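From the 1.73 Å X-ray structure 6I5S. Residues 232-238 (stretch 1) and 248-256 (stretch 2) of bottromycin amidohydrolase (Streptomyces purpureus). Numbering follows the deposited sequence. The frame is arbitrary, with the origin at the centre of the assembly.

Stretch 1 232-238: GFVPNVF
Stretch 2 248-256: ALADALRHH

This is a small apolar contact, 313 Å² summed over both sides, in which a loop ending in a 3-10 segment lies along a helix with no hydrogen bond crossing between them. The two run antiparallel: CA–CA distances are 8.5 Å for F233–H256, 6.2 Å for V234–A252 and 6.5 Å for V237–L249.

Stretch 2 is helical through R254, with i to i+4 bonds such as A252 N to A248 O (2.9 Å); H255 (phi/psi -94/30) leaves helical geometry. Stretch 1 is extended at V234 (-129/159) and P235 (-77/153), then turns at V237 (-68/-11) and F238 (-76/-7), where F238 N donates to N236 OD1 (3.1 Å; N236 chi1 t). G232 (100/-53) has angles that call for glycine.

Three residues of stretch 1 point toward the helix. V234 (chi1 m) sets CB 4.1 Å from L249 CD1 and CG1 4.1 Å from L253 CD2, leucines one turn apart (L249 t/p, L253 m/t). P235, C-gamma endo, brings CD to 3.4 Å from A252 CB, the shortest contact across the stretches. V237 (chi1 m) places CG1 3.9 Å from A248 CB and 4.1 Å from L249 CB. With V234, V237 and L249 buried, this van der Waals packing keeps aliphatic surface from solvent. F233 (m, chi2 -78°) points sideways; its O lies 4.2 Å from H256 CD2, oblique to the ring (t, chi2 -90°).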

ATOM      1  N   GLY A 232     -10.462   7.867 -14.296  1.00 31.03           N
ATOM      2  CA  GLY A 232     -10.116   9.001 -15.149  1.00 32.19           C
ATOM      3  C   GLY A 232      -9.591   8.560 -16.495  1.00 30.28           C
ATOM      4  O   GLY A 232     -10.061   9.000 -17.534  1.00 32.06           O
ATOM      5  N   PHE A 233      -8.587   7.684 -16.487  1.00 30.67           N
ATOM      6  CA  PHE A 233      -8.196   7.004 -17.726  1.00 35.63           C
ATOM      7  C   PHE A 233      -9.250   5.979 -18.134  1.00 34.37           C
ATOM      8  O   PHE A 233      -9.498   5.759 -19.330  1.00 39.32           O
ATOM      9  CB  PHE A 233      -6.838   6.324 -17.545  1.00 34.69           C
ATOM     10  CG  PHE A 233      -5.706   7.295 -17.276  1.00 35.17           C
ATOM     11  CD1 PHE A 233      -5.150   8.030 -18.326  1.00 39.34           C
ATOM     12  CD2 PHE A 233      -5.273   7.523 -15.995  1.00 40.94           C
ATOM     13  CE1 PHE A 233      -4.151   8.951 -18.076  1.00 38.37           C
ATOM     14  CE2 PHE A 233      -4.275   8.434 -15.731  1.00 37.95           C
ATOM     15  CZ  PHE A 233      -3.702   9.139 -16.790  1.00 33.34           C
ATOM     16  N   VAL A 234      -9.837   5.309 -17.153  1.00 31.70           N
ATOM     17  CA  VAL A 234     -10.989   4.437 -17.350  1.00 33.71           C
ATOM     18  C   VAL A 234     -12.040   4.837 -16.335  1.00 33.85           C
ATOM     19  O   VAL A 234     -11.716   5.442 -15.312  1.00 34.84           O
ATOM     20  CB  VAL A 234     -10.601   2.945 -17.187  1.00 37.44           C
ATOM     21  CG1 VAL A 234      -9.525   2.620 -18.151  1.00 42.07           C
ATOM     22  CG2 VAL A 234     -10.152   2.664 -15.806  1.00 32.46           C
ATOM     23  N   PRO A 235     -13.288   4.493 -16.575  1.00 35.98           N
ATOM     24  CA  PRO A 235     -14.339   4.853 -15.638  1.00 34.58           C
ATOM     25  C   PRO A 235     -14.337   3.953 -14.411  1.00 35.49           C
ATOM     26  O   PRO A 235     -13.922   2.797 -14.444  1.00 36.73           O
ATOM     27  CB  PRO A 235     -15.621   4.657 -16.461  1.00 38.41           C
ATOM     28  CG  PRO A 235     -15.277   3.709 -17.463  1.00 49.75           C
ATOM     29  CD  PRO A 235     -13.821   3.803 -17.768  1.00 43.48           C
ATOM     30  N   ASN A 236     -14.834   4.504 -13.314  1.00 35.57           N
ATOM     31  CA  ASN A 236     -15.100   3.701 -12.130  1.00 34.37           C
ATOM     32  C   ASN A 236     -16.364   2.885 -12.393  1.00 33.87           C
ATOM     33  O   ASN A 236     -17.492   3.314 -12.085  1.00 32.82           O
ATOM     34  CB  ASN A 236     -15.255   4.582 -10.881  1.00 34.24           C
ATOM     35  CG  ASN A 236     -15.551   3.767  -9.662  1.00 36.76           C
ATOM     36  OD1 ASN A 236     -15.670   2.522  -9.724  1.00 34.50           O
ATOM     37  ND2 ASN A 236     -15.662   4.439  -8.530  1.00 38.25           N
ATOM     38  N   VAL A 237     -16.188   1.741 -13.058  1.00 33.78           N
ATOM     39  CA  VAL A 237     -17.329   0.911 -13.432  1.00 37.70           C
ATOM     40  C   VAL A 237     -18.016   0.294 -12.226  1.00 30.27           C
ATOM     41  O   VAL A 237     -19.145  -0.190 -12.335  1.00 37.46           O
ATOM     42  CB  VAL A 237     -16.888  -0.195 -14.421  1.00 35.01           C
ATOM     43  CG1 VAL A 237     -16.383   0.431 -15.715  1.00 40.78           C
ATOM     44  CG2 VAL A 237     -15.835  -1.106 -13.834  1.00 38.13           C
ATOM     45  N   PHE A 238     -17.405   0.369 -11.037  1.00 34.09           N
ATOM     46  CA  PHE A 238     -18.056  -0.218  -9.869  1.00 35.33           C
ATOM     47  C   PHE A 238     -19.197   0.651  -9.373  1.00 41.67           C
ATOM     48  O   PHE A 238     -20.004   0.169  -8.576  1.00 43.23           O
ATOM     49  CB  PHE A 238     -17.001  -0.532  -8.793  1.00 40.05           C
ATOM     50  CG  PHE A 238     -15.909  -1.386  -9.334  1.00 37.66           C
ATOM     51  CD1 PHE A 238     -16.134  -2.744  -9.610  1.00 41.66           C
ATOM     52  CD2 PHE A 238     -14.697  -0.843  -9.695  1.00 37.17           C
ATOM     53  CE1 PHE A 238     -15.151  -3.526 -10.198  1.00 45.18           C
ATOM     54  CE2 PHE A 238     -13.710  -1.642 -10.268  1.00 34.40           C
ATOM     55  CZ  PHE A 238     -13.944  -2.972 -10.532  1.00 41.00           C
ATOM     56  N   ALA A 248     -18.859  -2.158 -19.777  1.00 41.96           N
ATOM     57  CA  ALA A 248     -18.498  -0.747 -19.759  1.00 41.83           C
ATOM     58  C   ALA A 248     -16.982  -0.568 -19.753  1.00 40.99           C
ATOM     59  O   ALA A 248     -16.440   0.319 -20.416  1.00 40.54           O
ATOM     60  CB  ALA A 248     -19.117  -0.077 -18.516  1.00 44.97           C
ATOM     61  N   LEU A 249     -16.275  -1.400 -19.019  1.00 41.32           N
ATOM     62  CA  LEU A 249     -14.821  -1.295 -19.043  1.00 32.75           C
ATOM     63  C   LEU A 249     -14.305  -1.700 -20.423  1.00 37.12           C
ATOM     64  O   LEU A 249     -13.448  -1.016 -20.992  1.00 39.91           O
ATOM     65  CB  LEU A 249     -14.188  -2.152 -17.940  1.00 35.70           C
ATOM     66  CG  LEU A 249     -12.674  -2.201 -17.865  1.00 36.07           C
ATOM     67  CD1 LEU A 249     -12.132  -0.805 -17.553  1.00 43.56           C
ATOM     68  CD2 LEU A 249     -12.132  -3.222 -16.798  1.00 35.17           C
ATOM     69  N   ALA A 250     -14.828  -2.802 -20.987  1.00 37.51           N
ATOM     70  CA  ALA A 250     -14.441  -3.187 -22.340  1.00 40.18           C
ATOM     71  C   ALA A 250     -14.665  -2.053 -23.339  1.00 45.08           C
ATOM     72  O   ALA A 250     -13.813  -1.791 -24.187  1.00 41.97           O
ATOM     73  CB  ALA A 250     -15.214  -4.428 -22.769  1.00 40.92           C
ATOM     74  N   ASP A 251     -15.810  -1.367 -23.247  1.00 42.80           N
ATOM     75  CA  ASP A 251     -16.096  -0.254 -24.143  1.00 45.97           C
ATOM     76  C   ASP A 251     -15.101   0.882 -23.946  1.00 49.22           C
ATOM     77  O   ASP A 251     -14.643   1.495 -24.923  1.00 50.96           O
ATOM     78  CB  ASP A 251     -17.512   0.238 -23.893  1.00 52.68           C
ATOM     79  CG  ASP A 251     -18.585  -0.705 -24.452  1.00 76.00           C
ATOM     80  OD1 ASP A 251     -18.255  -1.711 -25.160  1.00 67.63           O
ATOM     81  OD2 ASP A 251     -19.777  -0.420 -24.172  1.00 72.33           O
ATOM     82  N   ALA A 252     -14.782   1.202 -22.688  1.00 43.17           N
ATOM     83  CA  ALA A 252     -13.819   2.255 -22.409  1.00 42.74           C
ATOM     84  C   ALA A 252     -12.467   1.929 -23.027  1.00 48.82           C
ATOM     85  O   ALA A 252     -11.815   2.786 -23.636  1.00 50.67           O
ATOM     86  CB  ALA A 252     -13.684   2.437 -20.897  1.00 51.55           C
ATOM     87  N   LEU A 253     -12.021   0.686 -22.877  1.00 46.19           N
ATOM     88  CA  LEU A 253     -10.718   0.325 -23.408  1.00 45.02           C
ATOM     89  C   LEU A 253     -10.751   0.278 -24.927  1.00 61.52           C
ATOM     90  O   LEU A 253      -9.779   0.667 -25.577  1.00 48.66           O
ATOM     91  CB  LEU A 253     -10.275  -1.011 -22.822  1.00 49.56           C
ATOM     92  CG  LEU A 253      -9.992  -0.986 -21.315  1.00 45.14           C
ATOM     93  CD1 LEU A 253      -9.815  -2.356 -20.721  1.00 50.52           C
ATOM     94  CD2 LEU A 253      -8.761  -0.164 -21.055  1.00 45.54           C
ATOM     95  N   ARG A 254     -11.870  -0.175 -25.499  1.00 79.69           N
ATOM     96  CA  ARG A 254     -12.053  -0.125 -26.945  1.00 72.99           C
ATOM     97  C   ARG A 254     -11.770   1.276 -27.465  1.00 63.78           C
ATOM     98  O   ARG A 254     -11.113   1.441 -28.498  1.00 64.48           O
ATOM     99  CB  ARG A 254     -13.479  -0.594 -27.298  1.00 59.33           C
ATOM    100  CG  ARG A 254     -14.051  -0.160 -28.646  1.00 59.51           C
ATOM    101  CD  ARG A 254     -13.361  -0.813 -29.783  1.00 89.17           C
ATOM    102  NE  ARG A 254     -14.055  -0.580 -31.048  1.00112.69           N
ATOM    103  CZ  ARG A 254     -13.997   0.554 -31.738  1.00118.78           C
ATOM    104  NH1 ARG A 254     -13.280   1.570 -31.280  1.00118.90           N
ATOM    105  NH2 ARG A 254     -14.656   0.673 -32.891  1.00118.04           N
ATOM    106  N   HIS A 255     -12.229   2.312 -26.744  1.00 65.08           N
ATOM    107  CA  HIS A 255     -12.031   3.696 -27.167  1.00 68.74           C
ATOM    108  C   HIS A 255     -10.786   4.328 -26.556  1.00 70.17           C
ATOM    109  O   HIS A 255     -10.750   5.546 -26.359  1.00 66.67           O
ATOM    110  CB  HIS A 255     -13.270   4.534 -26.837  1.00 71.10           C
ATOM    111  CG  HIS A 255     -14.502   4.105 -27.579  1.00 70.60           C
ATOM    112  ND1 HIS A 255     -14.659   4.290 -28.939  1.00 79.01           N
ATOM    113  CD2 HIS A 255     -15.632   3.490 -27.151  1.00 67.38           C
ATOM    114  CE1 HIS A 255     -15.829   3.802 -29.318  1.00 76.89           C
ATOM    115  NE2 HIS A 255     -16.442   3.316 -28.251  1.00 76.23           N
ATOM    116  N   HIS A 256      -9.754   3.539 -26.271  1.00 88.34           N
ATOM    117  CA  HIS A 256      -8.546   4.054 -25.644  1.00 78.91           C
ATOM    118  C   HIS A 256      -7.332   3.783 -26.521  1.00 57.26           C
ATOM    119  O   HIS A 256      -7.207   2.698 -27.102  1.00 69.21           O
ATOM    120  CB  HIS A 256      -8.360   3.424 -24.248  1.00 84.59           C
ATOM    121  CG  HIS A 256      -7.202   3.985 -23.485  1.00 76.29           C
ATOM    122  ND1 HIS A 256      -5.934   3.449 -23.556  1.00 83.49           N
ATOM    123  CD2 HIS A 256      -7.114   5.052 -22.656  1.00 75.27           C
ATOM    124  CE1 HIS A 256      -5.116   4.157 -22.798  1.00 78.67           C
ATOM    125  NE2 HIS A 256      -5.809   5.136 -22.241  1.00 77.37           N
TER